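Local coordinates for protein 5-formaminoimidazole-4-carboxamide-1-(beta)-D-ribofuranosyl 5'-monophosphate synthetase (PDB 2R7L) that catalyses the ATP- and formate-dependent formylation of AICAR to FAICAR, a folate-independent step of purine biosynthesis, at residues V237-A241 and K242-E246; Y66-N69 and F70-K74. All coordinates share one frame; numbering follows the deposited sequence.

Contact 1 of 2, residues V237-A241 and K242-E246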
loop_
_atom_site.group_PDB
_atom_site.type_symbol
_atom_site.label_atom_id
_atom_site.label_comp_id
_atom_site.label_asym_id
_atom_site.label_seq_id
_atom_site.Cartn_x
_atom_site.Cartn_y
_atom_site.Cartn_z
ATOM N N VAL A 237 16.619 -11.786 -37.391
ATOM C CA VAL A 237 17.955 -11.779 -36.820
ATOM C C VAL A 237 18.111 -12.809 -35.722
ATOM O O VAL A 237 19.196 -12.958 -35.155
ATOM C CB VAL A 237 18.322 -10.399 -36.283
ATOM C CG1 VAL A 237 18.354 -9.383 -37.431
ATOM C CG2 VAL A 237 17.326 -9.977 -35.212
ATOM N N ARG A 238 17.041 -13.539 -35.434
ATOM C CA ARG A 238 17.133 -14.648 -34.490
ATOM C C ARG A 238 17.326 -15.972 -35.226
ATOM O O ARG A 238 17.379 -17.040 -34.606
ATOM C CB ARG A 238 15.900 -14.717 -33.585
ATOM C CG ARG A 238 16.132 -15.575 -32.346
ATOM C CD ARG A 238 14.884 -15.706 -31.516
ATOM N NE ARG A 238 15.171 -16.322 -30.221
ATOM C CZ ARG A 238 14.764 -17.533 -29.854
ATOM N NH1 ARG A 238 14.037 -18.275 -30.678
ATOM N NH2 ARG A 238 15.072 -17.994 -28.650
ATOM N N ILE A 239 17.409 -15.893 -36.552
ATOM C CA ILE A 239 17.789 -17.040 -37.386
ATOM C C ILE A 239 19.306 -16.986 -37.533
ATOM O O ILE A 239 19.857 -15.925 -37.827
ATOM C CB ILE A 239 17.134 -16.949 -38.776
ATOM C CG1 ILE A 239 15.613 -16.878 -38.642
ATOM C CG2 ILE A 239 17.517 -18.145 -39.661
ATOM C CD1 ILE A 239 14.903 -16.546 -39.943
ATOM N N PRO A 240 19.993 -18.118 -37.295
ATOM C CA PRO A 240 21.456 -18.169 -37.442
ATOM C C PRO A 240 21.896 -17.730 -38.842
ATOM O O PRO A 240 21.173 -17.951 -39.814
ATOM C CB PRO A 240 21.782 -19.648 -37.208
ATOM C CG PRO A 240 20.641 -20.157 -36.384
ATOM C CD PRO A 240 19.436 -19.416 -36.877
ATOM N N ALA A 241 23.050 -17.080 -38.923
ATOM C CA ALA A 241 23.539 -16.489 -40.171
ATOM C C ALA A 241 23.540 -17.478 -41.344
ATOM O O ALA A 241 23.111 -17.144 -42.456
ATOM C CB ALA A 241 24.932 -15.912 -39.962
ATOM N N LYS A 242 24.011 -18.694 -41.088
ATOM C CA LYS A 242 24.101 -19.712 -42.136
ATOM C C LYS A 242 22.738 -19.994 -42.738
ATOM O O LYS A 242 22.608 -20.188 -43.944
ATOM C CB LYS A 242 24.718 -21.002 -41.589
ATOM C CG LYS A 242 26.223 -20.903 -41.343
ATOM C CD LYS A 242 26.727 -22.057 -40.492
ATOM C CE LYS A 242 28.186 -21.868 -40.085
ATOM N NZ LYS A 242 29.125 -22.114 -41.213
ATOM N N ASP A 243 21.711 -20.001 -41.900
ATOM C CA ASP A 243 20.354 -20.210 -42.391
ATOM C C ASP A 243 19.748 -18.963 -43.040
ATOM O O ASP A 243 18.988 -19.073 -43.997
ATOM C CB ASP A 243 19.479 -20.750 -41.270
ATOM C CG ASP A 243 19.991 -22.064 -40.743
ATOM O OD1 ASP A 243 20.013 -23.034 -41.532
ATOM O OD2 ASP A 243 20.391 -22.127 -39.561
ATOM N N GLN A 244 20.084 -17.778 -42.531
ATOM C CA GLN A 244 19.602 -16.545 -43.155
ATOM C C GLN A 244 20.063 -16.461 -44.608
ATOM O O GLN A 244 19.287 -16.112 -45.493
ATOM C CB GLN A 244 20.096 -15.310 -42.399
ATOM C CG GLN A 244 19.299 -14.951 -41.157
ATOM C CD GLN A 244 19.770 -13.655 -40.551
ATOM O OE1 GLN A 244 19.800 -12.617 -41.220
ATOM N NE2 GLN A 244 20.159 -13.702 -39.283
ATOM N N LEU A 245 21.336 -16.777 -44.843
ATOM C CA LEU A 245 21.915 -16.744 -46.188
ATOM C C LEU A 245 21.219 -17.688 -47.164
ATOM O O LEU A 245 21.222 -17.451 -48.369
ATOM C CB LEU A 245 23.413 -17.056 -46.145
ATOM C CG LEU A 245 24.262 -16.124 -45.282
ATOM C CD1 LEU A 245 25.730 -16.451 -45.460
ATOM C CD2 LEU A 245 23.982 -14.660 -45.604
ATOM N N GLU A 246 20.626 -18.755 -46.643
ATOM C CA GLU A 246 19.901 -19.708 -47.476
ATOM C C GLU A 246 18.464 -19.292 -47.741
ATOM O O GLU A 246 17.743 -19.982 -48.458
ATOM C CB GLU A 246 19.899 -21.084 -46.825
ATOM C CG GLU A 246 21.232 -21.787 -46.880
ATOM C CD GLU A 246 21.223 -23.070 -46.086
ATOM O OE1 GLU A 246 20.901 -23.018 -44.877
ATOM O OE2 GLU A 246 21.539 -24.128 -46.667
#
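Q244 reaches back across the first turn of its helix to I239, and its amide shows how a helix start can be tied to the loop that leads into it. The side chain leaves CB with CG beside the backbone N (chi1 -81°), and the extended chain beyond CG carries NE2 to the carbonyl of I239. The bond from Q244 NE2 to I239 O measures 2.7 Å and is almost straight, at 172°; the acceptor lies nearly in the plane of the amide. OE1 is taken by the backbone N of A241 of the third subunit, so both ends of the amide are engaged. P240, at the N-cap position, gives its carbonyl to the first full helical bond, Q244 N to P240 O at 2.9 Å, and A241 O then accepts L245 N at 3.0 Å.

Packing is closest on the buried flank. I239 CG2 presses on D243 CB at 3.6 Å, while I239 CB meets Q244 CG at 3.8 Å. The D243 carboxylate skirts the proline ring, with OD2 3.7 Å from P240 CB; its other oxygen, OD1, makes a salt bridge to K178 of the second subunit. By contrast, K242 is exposed along its chain, which leads away from this packing, yet its NZ is bonded to L245 O of the second subunit.

R238 makes salt bridges to E230 and D234 of the second subunit, and I239 packs on its Y201; E230 and Y201 bind ATP, which places the turn at a neighbour's nucleotide site. Within its own chain it joins helix 233-236, which follows strand 219-230, to the short helix 241-245, ahead of strand 253-263, and here V237, A241 and L245 pack on their own counterparts in the third subunit.

Contact 2 of 2, residues Y66-N69 and F70-K74; sequences YVDN and FSDIK
N69 and D72 bond to each other twice, a compact case of a turn closed from both ends. D72 N donates to N69 O at 2.8 Å, closing the first 3-10 turn. In return, N69 N donates to D72 OD2 at 3.1 Å, meeting the carboxylate from well above its plane. D72 CG lies beside its backbone N (chi1 -63°), which turns the side chain back toward N69. A water accepts from D68 N, donates to D72 OD2 and, weakly, to D68 OD1. With an alanine here in place of D72 the backbone bond to N69 O could remain, but N69 N and this water would probably lose their carboxylate partner.

V67 covers the apolar side. Its CB lies 4.0 Å from D72 CB, and its CG2 sits at the edge of the F70 ring, in plane, 3.8 Å from F70 CD2. The turn follows strand 63-66, outermost in the parallel sheet, and leads to helix 76-84; V67 also bonds through its backbone to T47 of the adjacent strand, and F70 pairs edge-to-face with Y98.

The chemistry thus divides the turn: carbon contacts on one side, and on the other D68 OD1 and D72 OD2, like charges 4.3 Å apart, whose repulsion the water probably eases.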
loop_
_atom_site.group_PDB
_atom_site.type_symbol
_atom_site.label_atom_id
_atom_site.label_comp_id
_atom_site.label_asym_id
_atom_site.label_seq_id
_atom_site.Cartn_x
_atom_site.Cartn_y
_atom_site.Cartn_z
ATOM N N TYR A 66 -19.965 3.638 -28.293
ATOM C CA TYR A 66 -19.761 2.781 -29.458
ATOM C C TYR A 66 -19.919 3.534 -30.785
ATOM O O TYR A 66 -20.842 4.330 -30.956
ATOM C CB TYR A 66 -20.720 1.594 -29.425
ATOM C CG TYR A 66 -20.305 0.500 -28.481
ATOM C CD1 TYR A 66 -19.754 -0.681 -28.958
ATOM C CD2 TYR A 66 -20.455 0.647 -27.107
ATOM C CE1 TYR A 66 -19.367 -1.687 -28.095
ATOM C CE2 TYR A 66 -20.066 -0.352 -26.234
ATOM C CZ TYR A 66 -19.524 -1.516 -26.733
ATOM O OH TYR A 66 -19.136 -2.510 -25.868
ATOM N N VAL A 67 -18.999 3.282 -31.715
ATOM C CA VAL A 67 -19.100 3.804 -33.077
ATOM C C VAL A 67 -19.130 2.644 -34.068
ATOM O O VAL A 67 -18.699 1.537 -33.747
ATOM C CB VAL A 67 -17.937 4.756 -33.431
ATOM C CG1 VAL A 67 -18.073 6.060 -32.683
ATOM C CG2 VAL A 67 -16.583 4.098 -33.153
ATOM N N ASP A 68 -19.653 2.890 -35.267
ATOM C CA ASP A 68 -19.722 1.849 -36.290
ATOM C C ASP A 68 -18.324 1.455 -36.753
ATOM O O ASP A 68 -18.017 0.272 -36.916
ATOM C CB ASP A 68 -20.570 2.315 -37.476
ATOM C CG ASP A 68 -22.060 2.190 -37.208
ATOM O OD1 ASP A 68 -22.812 3.111 -37.597
ATOM O OD2 ASP A 68 -22.477 1.174 -36.605
ATOM N N ASN A 69 -17.488 2.467 -36.953
ATOM C CA ASN A 69 -16.083 2.305 -37.299
ATOM C C ASN A 69 -15.344 3.461 -36.655
ATOM O O ASN A 69 -15.907 4.551 -36.523
ATOM C CB ASN A 69 -15.891 2.359 -38.820
ATOM C CG ASN A 69 -16.502 1.164 -39.533
ATOM O OD1 ASN A 69 -15.970 0.052 -39.477
ATOM N ND2 ASN A 69 -17.623 1.389 -40.215
ATOM N N PHE A 70 -14.090 3.242 -36.262
ATOM C CA PHE A 70 -13.345 4.274 -35.541
ATOM C C PHE A 70 -13.241 5.562 -36.342
ATOM O O PHE A 70 -12.888 6.613 -35.806
ATOM C CB PHE A 70 -11.945 3.797 -35.135
ATOM C CG PHE A 70 -11.931 2.849 -33.964
ATOM C CD1 PHE A 70 -10.772 2.168 -33.626
ATOM C CD2 PHE A 70 -13.076 2.622 -33.213
ATOM C CE1 PHE A 70 -10.750 1.291 -32.553
ATOM C CE2 PHE A 70 -13.057 1.744 -32.138
ATOM C CZ PHE A 70 -11.895 1.078 -31.810
ATOM N N SER A 71 -13.546 5.484 -37.631
ATOM C CA SER A 71 -13.491 6.667 -38.474
ATOM C C SER A 71 -14.581 7.666 -38.080
ATOM O O SER A 71 -14.447 8.867 -38.318
ATOM C CB SER A 71 -13.616 6.280 -39.945
ATOM O OG SER A 71 -12.966 7.238 -40.760
ATOM N N ASP A 72 -15.643 7.163 -37.455
ATOM C CA ASP A 72 -16.794 7.986 -37.077
ATOM C C ASP A 72 -16.510 8.981 -35.953
ATOM O O ASP A 72 -17.283 9.913 -35.739
ATOM C CB ASP A 72 -17.976 7.101 -36.691
ATOM C CG ASP A 72 -18.456 6.245 -37.838
ATOM O OD1 ASP A 72 -18.300 6.671 -39.001
ATOM O OD2 ASP A 72 -18.989 5.146 -37.582
ATOM N N ILE A 73 -15.405 8.787 -35.241
ATOM C CA ILE A 73 -15.105 9.611 -34.071
ATOM C C ILE A 73 -14.917 11.089 -34.407
ATOM O O ILE A 73 -14.822 11.934 -33.512
ATOM C CB ILE A 73 -13.886 9.075 -33.297
ATOM C CG1 ILE A 73 -12.589 9.386 -34.044
ATOM C CG2 ILE A 73 -14.036 7.585 -33.074
ATOM C CD1 ILE A 73 -11.356 8.773 -33.405
ATOM N N LYS A 74 -14.864 11.401 -35.699
ATOM C CA LYS A 74 -14.830 12.792 -36.140
ATOM C C LYS A 74 -16.248 13.356 -36.231
ATOM O O LYS A 74 -16.449 14.564 -36.123
ATOM C CB LYS A 74 -14.131 12.916 -37.496
ATOM C CG LYS A 74 -14.648 11.942 -38.536
ATOM C CD LYS A 74 -14.318 12.392 -39.948
ATOM C CE LYS A 74 -14.526 11.257 -40.934
ATOM N NZ LYS A 74 -15.818 10.559 -40.692
HETATM O O HOH W 1 -21.115 5.334 -35.610
#

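Contacts 1 and 2 apply one principle, a short helical turn fastened to the loop before it, at two distant places. Their centres are 44 Å apart and their nearest atoms about 30 Å; contact 2 belongs to the N-terminal part with the parallel sheet, contact 1 to the ATP-grasp part. Each lies near a different substrate. In contact 2 the F70 side chain is about 7 Å from bound AICAR and about 6 Å from the side chain of S94, which binds it. In contact 1 the I239 side chain is about 8 Å from a bound ATP, and R238 NH1 is hydrogen-bonded to an ATP O2'. Contact 1 is built into subunit interfaces, whereas contact 2 is touched by no other protein chain.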